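Enolase (alpha proteobacterium BAL199, PDB 3UGV) probably acts as a magnesium-dependent lyase of the enolase superfamily, in the mandelate racemase/muconate lactonizing enzyme branch. Local coordinates at residues R312-A317 against I322-H327. Sequence-based numbering, arbitrary orientation.
Sequences RAAGVA and IPMSTH
Here the chain leaving a barrel helix of the enolase-type C-terminal domain turns back along it, and M324 of this extended run lies against A313, A314 and A317 of helix 306-320. The methionine makes nearly all of the side-chain contact. Its CG stands anti to the backbone N (chi1 -179°) and the chain stays extended beyond, which carries the thioether across to the helix. There M324 SD sits 3.7 Å from A314 CA and equally 3.7 Å from A317 CB, while M324 CE runs on along the helix to within 4.1 Å of A313 CB and 3.7 Å of A314 N. With only methyl groups on A314 and A317, the sulfur comes down close to the helix backbone, and A313 receives the terminal methyl.

At the C-terminal end of the helix, I322 N donates to A317 O over 3.1 Å. This bond is moderately bent, 148° at the hydrogen, with the donor tilted 31° from the carbonyl plane; it ties the returning chain to the last turn. In the modified TIM barrel of this superfamily this run probably takes the place of a wall strand, although it has no regular strand geometry here; backbone hydrogen bonds link M324 with T342 and S325 with V297 of strand 296-297. Farther along, H327 ND1 is hydrogen-bonded to D300 OD2, and the H327 side chain touches E277, a ligand of the bound magnesium.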
loop_
_atom_site.group_PDB
_atom_site.type_symbol
_atom_site.label_atom_id
_atom_site.label_comp_id
_atom_site.label_asym_id
_atom_site.label_seq_id
_atom_site.Cartn_x
_atom_site.Cartn_y
_atom_site.Cartn_z
ATOM N N ARG F 312 -11.884 -20.167 17.086
ATOM C CA ARG F 312 -10.962 -19.802 16.018
ATOM C C ARG F 312 -10.940 -18.292 15.805
ATOM O O ARG F 312 -9.881 -17.698 15.595
ATOM C CB ARG F 312 -11.324 -20.541 14.731
ATOM C CG ARG F 312 -10.977 -22.020 14.830
ATOM C CD ARG F 312 -11.507 -22.833 13.677
ATOM N NE ARG F 312 -11.543 -24.250 14.021
ATOM C CZ ARG F 312 -11.705 -25.239 13.149
ATOM N NH1 ARG F 312 -11.831 -24.979 11.852
ATOM N NH2 ARG F 312 -11.737 -26.491 13.578
ATOM N N ALA F 313 -12.120 -17.683 15.891
ATOM C CA ALA F 313 -12.269 -16.257 15.692
ATOM C C ALA F 313 -11.669 -15.517 16.871
ATOM O O ALA F 313 -11.101 -14.442 16.699
ATOM C CB ALA F 313 -13.744 -15.885 15.509
ATOM N N ALA F 314 -11.786 -16.103 18.064
ATOM C CA ALA F 314 -11.159 -15.539 19.259
ATOM C C ALA F 314 -9.656 -15.466 19.060
ATOM O O ALA F 314 -8.998 -14.527 19.522
ATOM C CB ALA F 314 -11.475 -16.397 20.493
ATOM N N GLY F 315 -9.122 -16.490 18.400
ATOM C CA GLY F 315 -7.726 -16.537 18.018
ATOM C C GLY F 315 -7.323 -15.456 17.032
ATOM O O GLY F 315 -6.273 -14.856 17.188
ATOM N N VAL F 316 -8.140 -15.209 16.008
ATOM C CA VAL F 316 -7.893 -14.082 15.114
ATOM C C VAL F 316 -7.995 -12.756 15.876
ATOM O O VAL F 316 -7.100 -11.918 15.807
ATOM C CB VAL F 316 -8.880 -14.041 13.931
ATOM C CG1 VAL F 316 -8.614 -12.826 13.101
ATOM C CG2 VAL F 316 -8.762 -15.299 13.059
ATOM N N ALA F 317 -9.081 -12.578 16.620
ATOM C CA ALA F 317 -9.313 -11.332 17.343
ATOM C C ALA F 317 -8.163 -11.073 18.282
ATOM O O ALA F 317 -7.634 -9.962 18.344
ATOM C CB ALA F 317 -10.607 -11.394 18.115
ATOM N N ILE F 322 -8.331 -7.017 18.821
ATOM C CA ILE F 322 -9.654 -6.412 18.672
ATOM C C ILE F 322 -10.578 -6.901 19.774
ATOM O O ILE F 322 -10.711 -8.102 19.966
ATOM C CB ILE F 322 -10.311 -6.799 17.322
ATOM C CG1 ILE F 322 -9.383 -6.489 16.155
ATOM C CG2 ILE F 322 -11.594 -6.030 17.126
ATOM C CD1 ILE F 322 -9.258 -5.011 15.854
ATOM N N PRO F 323 -11.225 -5.980 20.508
ATOM C CA PRO F 323 -12.125 -6.475 21.560
ATOM C C PRO F 323 -13.330 -7.188 20.957
ATOM O O PRO F 323 -13.909 -6.735 19.976
ATOM C CB PRO F 323 -12.542 -5.208 22.300
ATOM C CG PRO F 323 -11.470 -4.208 21.971
ATOM C CD PRO F 323 -11.031 -4.525 20.581
ATOM N N MET F 324 -13.697 -8.315 21.550
ATOM C CA MET F 324 -14.674 -9.209 20.962
ATOM C C MET F 324 -15.851 -9.353 21.918
ATOM O O MET F 324 -15.660 -9.624 23.104
ATOM C CB MET F 324 -13.998 -10.556 20.700
ATOM C CG MET F 324 -14.845 -11.624 20.064
ATOM S SD MET F 324 -13.734 -12.911 19.462
ATOM C CE MET F 324 -14.866 -14.227 19.043
ATOM N N SER F 325 -17.059 -9.143 21.402
ATOM C CA SER F 325 -18.289 -9.261 22.189
ATOM C C SER F 325 -19.145 -10.347 21.564
ATOM O O SER F 325 -18.779 -10.899 20.531
ATOM C CB SER F 325 -19.055 -7.929 22.215
ATOM O OG SER F 325 -18.357 -6.929 22.954
ATOM N N THR F 326 -20.280 -10.663 22.177
ATOM C CA THR F 326 -21.140 -11.715 21.647
ATOM C C THR F 326 -22.388 -11.170 20.981
ATOM O O THR F 326 -22.719 -10.001 21.107
ATOM C CB THR F 326 -21.609 -12.704 22.736
ATOM O OG1 THR F 326 -22.367 -11.997 23.732
ATOM C CG2 THR F 326 -20.422 -13.400 23.384
ATOM N N HIS F 327 -23.079 -12.041 20.267
ATOM C CA HIS F 327 -24.386 -11.712 19.743
ATOM C C HIS F 327 -25.325 -12.893 19.908
ATOM O O HIS F 327 -25.050 -13.987 19.413
ATOM C CB HIS F 327 -24.310 -11.344 18.278
ATOM C CG HIS F 327 -25.640 -11.022 17.684
ATOM N ND1 HIS F 327 -26.294 -11.870 16.816
ATOM C CD2 HIS F 327 -26.449 -9.947 17.846
ATOM C CE1 HIS F 327 -27.439 -11.323 16.453
ATOM N NE2 HIS F 327 -27.563 -10.161 17.073
#